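Local coordinates for protein aminotransferase, class I (Staphylococcus aureus, PDB 2O1B) that probably catalyses the pyridoxal-phosphate-dependent transfer of an amino group between an amino acid and a 2-oxo acid, as an aspartate aminotransferase-like class I enzyme, at residues Y135-L147 against P366-V378. Numbering follows the deposited sequence. Where two conformers were deposited one is given.
Sequences YVLLPDPGYTDYL and PGKPFGENGNRYV. With PLP (pyridoxal-5'-phosphate), chain B.
Asn373 grips Asp140 through two donated hydrogen bonds where the large pyridoxal-phosphate-binding domain of this fold-type I aminotransferase meets its small C-terminal domain. Asp140 closes strand 135-140 of the central seven-stranded sheet, and a cis peptide bond joins it to Pro141. Swung away from its own backbone N (chi1 -176°), the carboxylate of Asp140 slots between Gly371 and the Asn373 amide, and OD1 takes the backbone N-H of Asn373 at 2.9 Å on its syn side. The side chain of Asn373 donates as well: ND2 reaches Asp140 O at 2.8 Å, approaching from above the carbonyl plane. The two bonds hold carboxylate and amide stacked, their planes 29° apart, while Pro141 CG packs on Asn373 CB at 3.8 Å. Gly371 CA lies against the other face of the carboxylate, 3.4 Å from Asp140 OD1.

A second grip is formed by backbone. Gly142 N donates to Phe370 O at 2.8 Å, in the carbonyl plane and on a lone pair, and a water between Pro139 O and Phe370 O lies beside this bond. The Phe370 ring turns its edge to Gly142 O, and Thr144 CG2 approaches the ring obliquely in an off-centre CH-pi contact; Pro193 also touches this ring. From here the loop runs directly into the cofactor site. The side chain of Tyr143 leaves the backbone away from 366-378, and its ring lies with one face over the pyridine of PLP, with Asn192 beside it. On that face PLP C2 stands 3.5 Å above the centre of the tyrosine ring, and Thr144 OG1 lies over the rim of the opposite face.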
ATOM      1  N   TYR A 135       6.427   5.026 -23.824  1.00 23.56           N
ATOM      2  CA  TYR A 135       7.674   5.581 -23.305  1.00 23.01           C
ATOM      3  C   TYR A 135       7.420   6.480 -22.117  1.00 22.89           C
ATOM      4  O   TYR A 135       6.449   7.231 -22.097  1.00 22.67           O
ATOM      5  CB  TYR A 135       8.379   6.387 -24.382  1.00 23.68           C
ATOM      6  CG  TYR A 135       9.048   5.562 -25.440  1.00 23.41           C
ATOM      7  CD1 TYR A 135       8.468   4.389 -25.921  1.00 25.40           C
ATOM      8  CD2 TYR A 135      10.253   5.970 -25.990  1.00 25.70           C
ATOM      9  CE1 TYR A 135       9.092   3.635 -26.929  1.00 25.16           C
ATOM     10  CE2 TYR A 135      10.878   5.235 -26.990  1.00 26.35           C
ATOM     11  CZ  TYR A 135      10.299   4.073 -27.449  1.00 25.94           C
ATOM     12  OH  TYR A 135      10.940   3.351 -28.429  1.00 25.93           O
ATOM     13  N   VAL A 136       8.294   6.379 -21.115  1.00 22.60           N
ATOM     14  CA  VAL A 136       8.237   7.244 -19.945  1.00 22.06           C
ATOM     15  C   VAL A 136       9.622   7.867 -19.754  1.00 22.97           C
ATOM     16  O   VAL A 136      10.632   7.145 -19.681  1.00 22.52           O
ATOM     17  CB  VAL A 136       7.815   6.469 -18.667  1.00 22.32           C
ATOM     18  CG1 VAL A 136       7.779   7.392 -17.469  1.00 20.64           C
ATOM     19  CG2 VAL A 136       6.450   5.794 -18.865  1.00 20.92           C
ATOM     20  N   LEU A 137       9.662   9.199 -19.682  1.00 22.66           N
ATOM     21  CA  LEU A 137      10.912   9.933 -19.456  1.00 22.85           C
ATOM     22  C   LEU A 137      11.212  10.054 -17.970  1.00 23.28           C
ATOM     23  O   LEU A 137      10.365  10.506 -17.210  1.00 22.52           O
ATOM     24  CB  LEU A 137      10.852  11.317 -20.100  1.00 22.51           C
ATOM     25  CG  LEU A 137      11.011  11.275 -21.619  1.00 22.20           C
ATOM     26  CD1 LEU A 137      10.630  12.603 -22.237  1.00 22.15           C
ATOM     27  CD2 LEU A 137      12.457  10.932 -21.958  1.00 21.90           C
ATOM     28  N   LEU A 138      12.426   9.639 -17.590  1.00 23.59           N
ATOM     29  CA  LEU A 138      12.890   9.624 -16.206  1.00 23.81           C
ATOM     30  C   LEU A 138      14.141  10.502 -16.003  1.00 24.04           C
ATOM     31  O   LEU A 138      15.133  10.330 -16.712  1.00 23.10           O
ATOM     32  CB  LEU A 138      13.206   8.172 -15.803  1.00 23.84           C
ATOM     33  CG  LEU A 138      12.159   7.313 -15.066  1.00 24.92           C
ATOM     34  CD1 LEU A 138      10.699   7.699 -15.280  1.00 25.16           C
ATOM     35  CD2 LEU A 138      12.350   5.829 -15.255  1.00 23.81           C
ATOM     36  N   PRO A 139      14.111  11.430 -15.020  1.00 24.08           N
ATOM     37  CA  PRO A 139      15.255  12.328 -14.817  1.00 24.59           C
ATOM     38  C   PRO A 139      16.550  11.568 -14.545  1.00 25.43           C
ATOM     39  O   PRO A 139      16.586  10.664 -13.699  1.00 25.18           O
ATOM     40  CB  PRO A 139      14.861  13.136 -13.570  1.00 24.51           C
ATOM     41  CG  PRO A 139      13.407  13.039 -13.489  1.00 24.21           C
ATOM     42  CD  PRO A 139      13.035  11.693 -14.048  1.00 24.29           C
ATOM     43  N   ASP A 140      17.593  11.931 -15.290  1.00 26.27           N
ATOM     44  CA  ASP A 140      18.939  11.388 -15.107  1.00 26.88           C
ATOM     45  C   ASP A 140      19.901  12.565 -14.938  1.00 26.50           C
ATOM     46  O   ASP A 140      20.175  13.264 -15.912  1.00 26.35           O
ATOM     47  CB  ASP A 140      19.318  10.555 -16.329  1.00 27.38           C
ATOM     48  CG  ASP A 140      20.676   9.874 -16.190  1.00 29.07           C
ATOM     49  OD1 ASP A 140      21.387  10.111 -15.178  1.00 28.30           O
ATOM     50  OD2 ASP A 140      21.023   9.097 -17.107  1.00 29.18           O
ATOM     51  N   PRO A 141      20.419  12.795 -13.708  1.00 26.11           N
ATOM     52  CA  PRO A 141      20.260  11.994 -12.504  1.00 25.79           C
ATOM     53  C   PRO A 141      18.961  12.319 -11.816  1.00 25.39           C
ATOM     54  O   PRO A 141      18.592  13.480 -11.712  1.00 25.22           O
ATOM     55  CB  PRO A 141      21.433  12.438 -11.614  1.00 26.03           C
ATOM     56  CG  PRO A 141      22.200  13.469 -12.407  1.00 25.22           C
ATOM     57  CD  PRO A 141      21.263  13.969 -13.441  1.00 26.17           C
ATOM     58  N   GLY A 142      18.272  11.292 -11.346  1.00 25.53           N
ATOM     59  CA  GLY A 142      16.973  11.486 -10.740  1.00 25.54           C
ATOM     60  C   GLY A 142      16.664  10.373  -9.770  1.00 25.74           C
ATOM     61  O   GLY A 142      17.493   9.504  -9.525  1.00 25.50           O
ATOM     62  N   TYR A 143      15.446  10.390  -9.244  1.00 26.00           N
ATOM     63  CA  TYR A 143      15.083   9.498  -8.159  1.00 26.72           C
ATOM     64  C   TYR A 143      14.983   8.041  -8.603  1.00 26.80           C
ATOM     65  O   TYR A 143      14.597   7.738  -9.746  1.00 26.63           O
ATOM     66  CB  TYR A 143      13.805   9.981  -7.499  1.00 26.81           C
ATOM     67  CG  TYR A 143      13.491   9.366  -6.163  1.00 28.21           C
ATOM     68  CD1 TYR A 143      14.372   9.492  -5.082  1.00 29.46           C
ATOM     69  CD2 TYR A 143      12.274   8.717  -5.953  1.00 28.18           C
ATOM     70  CE1 TYR A 143      14.070   8.943  -3.845  1.00 29.53           C
ATOM     71  CE2 TYR A 143      11.966   8.171  -4.735  1.00 28.50           C
ATOM     72  CZ  TYR A 143      12.860   8.300  -3.677  1.00 29.57           C
ATOM     73  OH  TYR A 143      12.537   7.758  -2.457  1.00 30.62           O
ATOM     74  N   THR A 144      15.358   7.162  -7.678  1.00 26.97           N
ATOM     75  CA  THR A 144      15.601   5.742  -7.938  1.00 27.94           C
ATOM     76  C   THR A 144      14.331   4.913  -8.165  1.00 27.55           C
ATOM     77  O   THR A 144      14.346   3.934  -8.906  1.00 27.77           O
ATOM     78  CB  THR A 144      16.361   5.107  -6.750  1.00 27.88           C
ATOM     79  OG1 THR A 144      15.724   5.493  -5.521  1.00 29.95           O
ATOM     80  CG2 THR A 144      17.804   5.577  -6.733  1.00 29.22           C
ATOM     81  N   ASP A 145      13.240   5.302  -7.513  1.00 27.42           N
ATOM     82  CA  ASP A 145      12.055   4.442  -7.421  1.00 27.00           C
ATOM     83  C   ASP A 145      11.090   4.442  -8.622  1.00 26.12           C
ATOM     84  O   ASP A 145      10.266   3.537  -8.755  1.00 25.78           O
ATOM     85  CB  ASP A 145      11.306   4.728  -6.114  1.00 27.41           C
ATOM     86  CG  ASP A 145      12.113   4.341  -4.892  1.00 28.01           C
ATOM     87  OD1 ASP A 145      13.173   3.706  -5.060  1.00 30.23           O
ATOM     88  OD2 ASP A 145      11.702   4.667  -3.758  1.00 30.09           O
ATOM     89  N   TYR A 146      11.214   5.427  -9.509  1.00 25.03           N
ATOM     90  CA  TYR A 146      10.283   5.551 -10.636  1.00 23.95           C
ATOM     91  C   TYR A 146      10.381   4.363 -11.582  1.00 23.92           C
ATOM     92  O   TYR A 146       9.370   3.889 -12.073  1.00 24.09           O
ATOM     93  CB  TYR A 146      10.518   6.830 -11.443  1.00 23.53           C
ATOM     94  CG  TYR A 146      10.577   8.106 -10.636  1.00 22.78           C
ATOM     95  CD1 TYR A 146       9.815   8.261  -9.467  1.00 21.99           C
ATOM     96  CD2 TYR A 146      11.367   9.167 -11.061  1.00 22.22           C
ATOM     97  CE1 TYR A 146       9.869   9.454  -8.715  1.00 24.38           C
ATOM     98  CE2 TYR A 146      11.424  10.356 -10.338  1.00 24.59           C
ATOM     99  CZ  TYR A 146      10.683  10.492  -9.167  1.00 23.49           C
ATOM    100  OH  TYR A 146      10.752  11.669  -8.474  1.00 23.01           O
ATOM    101  N   LEU A 147      11.598   3.881 -11.805  1.00 23.54           N
ATOM    102  CA  LEU A 147      11.871   2.863 -12.823  1.00 23.93           C
ATOM    103  C   LEU A 147      10.988   1.634 -12.612  1.00 23.24           C
ATOM    104  O   LEU A 147      10.450   1.078 -13.573  1.00 23.15           O
ATOM    105  CB  LEU A 147      13.351   2.458 -12.783  1.00 23.74           C
ATOM    106  CG  LEU A 147      14.139   1.951 -13.997  1.00 25.18           C
ATOM    107  CD1 LEU A 147      15.269   1.037 -13.548  1.00 24.57           C
ATOM    108  CD2 LEU A 147      13.308   1.277 -15.061  1.00 25.72           C
ATOM    109  N   PRO A 366      25.994   6.505  -3.529  1.00 26.17           N
ATOM    110  CA  PRO A 366      26.639   6.593  -4.827  1.00 26.54           C
ATOM    111  C   PRO A 366      25.681   7.158  -5.869  1.00 26.68           C
ATOM    112  O   PRO A 366      24.488   6.866  -5.841  1.00 26.35           O
ATOM    113  CB  PRO A 366      26.979   5.130  -5.153  1.00 26.76           C
ATOM    114  CG  PRO A 366      26.025   4.320  -4.346  1.00 25.96           C
ATOM    115  CD  PRO A 366      25.863   5.106  -3.074  1.00 26.36           C
ATOM    116  N   GLY A 367      26.209   7.954  -6.786  1.00 26.80           N
ATOM    117  CA  GLY A 367      25.395   8.530  -7.841  1.00 26.86           C
ATOM    118  C   GLY A 367      24.819   7.522  -8.817  1.00 26.82           C
ATOM    119  O   GLY A 367      23.825   7.814  -9.483  1.00 26.61           O
ATOM    120  N   LYS A 368      25.431   6.341  -8.906  1.00 27.27           N
ATOM    121  CA  LYS A 368      25.091   5.380  -9.976  1.00 27.73           C
ATOM    122  C   LYS A 368      23.599   5.022 -10.084  1.00 27.41           C
ATOM    123  O   LYS A 368      23.020   5.192 -11.151  1.00 27.58           O
ATOM    124  CB  LYS A 368      25.955   4.113  -9.934  1.00 27.74           C
ATOM    125  CG  LYS A 368      25.571   3.083 -11.012  1.00 29.63           C
ATOM    126  CD  LYS A 368      26.735   2.179 -11.383  1.00 32.65           C
ATOM    127  CE  LYS A 368      26.306   1.032 -12.295  1.00 34.03           C
ATOM    128  NZ  LYS A 368      25.543   1.516 -13.480  1.00 36.19           N
ATOM    129  N   PRO A 369      22.983   4.521  -8.990  1.00 27.59           N
ATOM    130  CA  PRO A 369      21.555   4.200  -9.030  1.00 27.59           C
ATOM    131  C   PRO A 369      20.635   5.372  -9.400  1.00 27.25           C
ATOM    132  O   PRO A 369      19.486   5.146  -9.752  1.00 28.23           O
ATOM    133  CB  PRO A 369      21.254   3.719  -7.602  1.00 27.78           C
ATOM    134  CG  PRO A 369      22.371   4.204  -6.777  1.00 28.10           C
ATOM    135  CD  PRO A 369      23.562   4.207  -7.672  1.00 27.42           C
ATOM    136  N   PHE A 370      21.130   6.603  -9.329  1.00 26.78           N
ATOM    137  CA  PHE A 370      20.347   7.776  -9.730  1.00 25.99           C
ATOM    138  C   PHE A 370      20.414   8.022 -11.242  1.00 25.82           C
ATOM    139  O   PHE A 370      19.704   8.877 -11.785  1.00 26.14           O
ATOM    140  CB  PHE A 370      20.803   9.000  -8.945  1.00 26.08           C
ATOM    141  CG  PHE A 370      20.648   8.850  -7.456  1.00 25.40           C
ATOM    142  CD1 PHE A 370      19.406   9.015  -6.858  1.00 24.85           C
ATOM    143  CD2 PHE A 370      21.748   8.533  -6.654  1.00 25.50           C
ATOM    144  CE1 PHE A 370      19.253   8.873  -5.488  1.00 24.99           C
ATOM    145  CE2 PHE A 370      21.608   8.400  -5.276  1.00 25.45           C
ATOM    146  CZ  PHE A 370      20.363   8.563  -4.691  1.00 25.22           C
ATOM    147  N   GLY A 371      21.243   7.234 -11.916  1.00 25.50           N
ATOM    148  CA  GLY A 371      21.368   7.275 -13.365  1.00 25.17           C
ATOM    149  C   GLY A 371      22.814   7.363 -13.805  1.00 25.74           C
ATOM    150  O   GLY A 371      23.705   7.626 -12.981  1.00 25.09           O
ATOM    151  N   GLU A 372      23.022   7.128 -15.107  0.50 25.48           N
ATOM    152  CA  GLU A 372      24.303   7.248 -15.801  0.50 26.03           C
ATOM    153  C   GLU A 372      25.033   8.558 -15.479  0.50 25.57           C
ATOM    154  O   GLU A 372      26.252   8.574 -15.297  0.50 25.78           O
ATOM    155  CB  GLU A 372      24.052   7.159 -17.316  0.50 25.84           C
ATOM    156  CG  GLU A 372      25.147   6.489 -18.146  0.50 27.18           C
ATOM    157  CD  GLU A 372      24.710   6.222 -19.584  0.50 27.07           C
ATOM    158  OE1 GLU A 372      23.505   6.379 -19.878  0.50 28.84           O
ATOM    159  OE2 GLU A 372      25.564   5.854 -20.428  0.50 28.29           O
ATOM    160  N   ASN A 373      24.277   9.648 -15.412  1.00 25.28           N
ATOM    161  CA  ASN A 373      24.817  10.977 -15.147  1.00 24.69           C
ATOM    162  C   ASN A 373      25.267  11.176 -13.701  1.00 24.41           C
ATOM    163  O   ASN A 373      25.841  12.213 -13.371  1.00 24.14           O
ATOM    164  CB  ASN A 373      23.817  12.062 -15.539  1.00 24.52           C
ATOM    165  CG  ASN A 373      23.630  12.162 -17.027  1.00 24.60           C
ATOM    166  OD1 ASN A 373      24.492  11.730 -17.804  1.00 25.39           O
ATOM    167  ND2 ASN A 373      22.499  12.719 -17.445  1.00 23.62           N
ATOM    168  N   GLY A 374      24.997  10.184 -12.857  1.00 24.44           N
ATOM    169  CA  GLY A 374      25.443  10.177 -11.471  1.00 24.65           C
ATOM    170  C   GLY A 374      26.705   9.348 -11.280  1.00 24.76           C
ATOM    171  O   GLY A 374      27.199   9.233 -10.173  1.00 24.39           O
ATOM    172  N   ASN A 375      27.245   8.791 -12.365  1.00 25.22           N
ATOM    173  CA  ASN A 375      28.404   7.906 -12.276  1.00 25.52           C
ATOM    174  C   ASN A 375      29.621   8.491 -11.535  1.00 25.34           C
ATOM    175  O   ASN A 375      30.391   7.753 -10.908  1.00 25.27           O
ATOM    176  CB  ASN A 375      28.830   7.426 -13.671  1.00 25.70           C
ATOM    177  CG  ASN A 375      29.611   6.143 -13.621  1.00 27.23           C
ATOM    178  OD1 ASN A 375      29.184   5.172 -12.994  1.00 30.21           O
ATOM    179  ND2 ASN A 375      30.769   6.121 -14.276  1.00 29.80           N
ATOM    180  N   ARG A 376      29.786   9.809 -11.606  1.00 24.96           N
ATOM    181  CA  ARG A 376      30.939  10.464 -10.989  1.00 24.71           C
ATOM    182  C   ARG A 376      30.553  11.492  -9.925  1.00 23.92           C
ATOM    183  O   ARG A 376      31.200  12.533  -9.771  1.00 23.48           O
ATOM    184  CB  ARG A 376      31.875  11.040 -12.049  1.00 25.07           C
ATOM    185  CG  ARG A 376      32.312   9.986 -13.073  1.00 26.67           C
ATOM    186  CD  ARG A 376      33.807   9.968 -13.308  1.00 28.27           C
ATOM    187  NE  ARG A 376      34.202   8.808 -14.113  1.00 28.90           N
ATOM    188  CZ  ARG A 376      34.948   7.791 -13.686  1.00 30.32           C
ATOM    189  NH1 ARG A 376      35.428   7.768 -12.442  1.00 29.72           N
ATOM    190  NH2 ARG A 376      35.237   6.795 -14.517  1.00 30.50           N
ATOM    191  N   TYR A 377      29.493  11.170  -9.187  1.00 23.07           N
ATOM    192  CA  TYR A 377      29.069  11.951  -8.034  1.00 22.38           C
ATOM    193  C   TYR A 377      28.626  11.040  -6.909  1.00 22.46           C
ATOM    194  O   TYR A 377      28.299   9.885  -7.131  1.00 21.98           O
ATOM    195  CB  TYR A 377      27.864  12.817  -8.362  1.00 22.26           C
ATOM    196  CG  TYR A 377      28.111  13.946  -9.311  1.00 21.59           C
ATOM    197  CD1 TYR A 377      28.360  15.229  -8.838  1.00 20.18           C
ATOM    198  CD2 TYR A 377      28.090  13.734 -10.687  1.00 21.27           C
ATOM    199  CE1 TYR A 377      28.594  16.274  -9.707  1.00 20.06           C
ATOM    200  CE2 TYR A 377      28.312  14.778 -11.564  1.00 22.23           C
ATOM    201  CZ  TYR A 377      28.566  16.042 -11.064  1.00 21.54           C
ATOM    202  OH  TYR A 377      28.780  17.090 -11.937  1.00 23.14           O
ATOM    203  N   VAL A 378      28.587  11.595  -5.709  1.00 22.51           N
ATOM    204  CA  VAL A 378      27.964  10.940  -4.580  1.00 22.96           C
ATOM    205  C   VAL A 378      26.992  11.913  -3.922  1.00 23.68           C
ATOM    206  O   VAL A 378      27.186  13.133  -3.990  1.00 23.06           O
ATOM    207  CB  VAL A 378      29.006  10.400  -3.564  1.00 22.85           C
ATOM    208  CG1 VAL A 378      29.872   9.312  -4.216  1.00 21.90           C
ATOM    209  CG2 VAL A 378      29.876  11.534  -3.009  1.00 22.31           C
TER
HETATM  210  N1  PLP B 400      10.365  11.069  -4.036  1.00 16.80           N
HETATM  211  C2  PLP B 400      11.541  11.664  -3.619  1.00 18.21           C
HETATM  212  C2A PLP B 400      12.277  12.578  -4.560  1.00 17.70           C
HETATM  213  C3  PLP B 400      11.991  11.423  -2.319  1.00 17.69           C
HETATM  214  O3  PLP B 400      13.144  11.990  -1.859  1.00 20.28           O
HETATM  215  C4  PLP B 400      11.261  10.584  -1.466  1.00 18.49           C
HETATM  216  C4A PLP B 400      11.437  10.779   0.011  1.00 17.73           C
HETATM  217  C5  PLP B 400      10.083   9.976  -1.908  1.00 18.05           C
HETATM  218  C6  PLP B 400       9.641  10.226  -3.207  1.00 18.26           C
HETATM  219  C5A PLP B 400       9.285   9.038  -1.013  1.00 19.43           C
HETATM  220  O4P PLP B 400       8.572   9.723  -0.000  1.00 21.63           O
HETATM  221  P   PLP B 400       7.525   8.939   0.949  1.00 20.36           P
HETATM  222  O1P PLP B 400       8.122   8.801   2.340  1.00 18.00           O
HETATM  223  O2P PLP B 400       7.281   7.590   0.327  1.00 18.93           O
HETATM  224  O3P PLP B 400       6.272   9.766   1.006  1.00 19.72           O
HETATM  225  O   HOH W   1      17.551   7.966 -13.659  1.00 28.93           O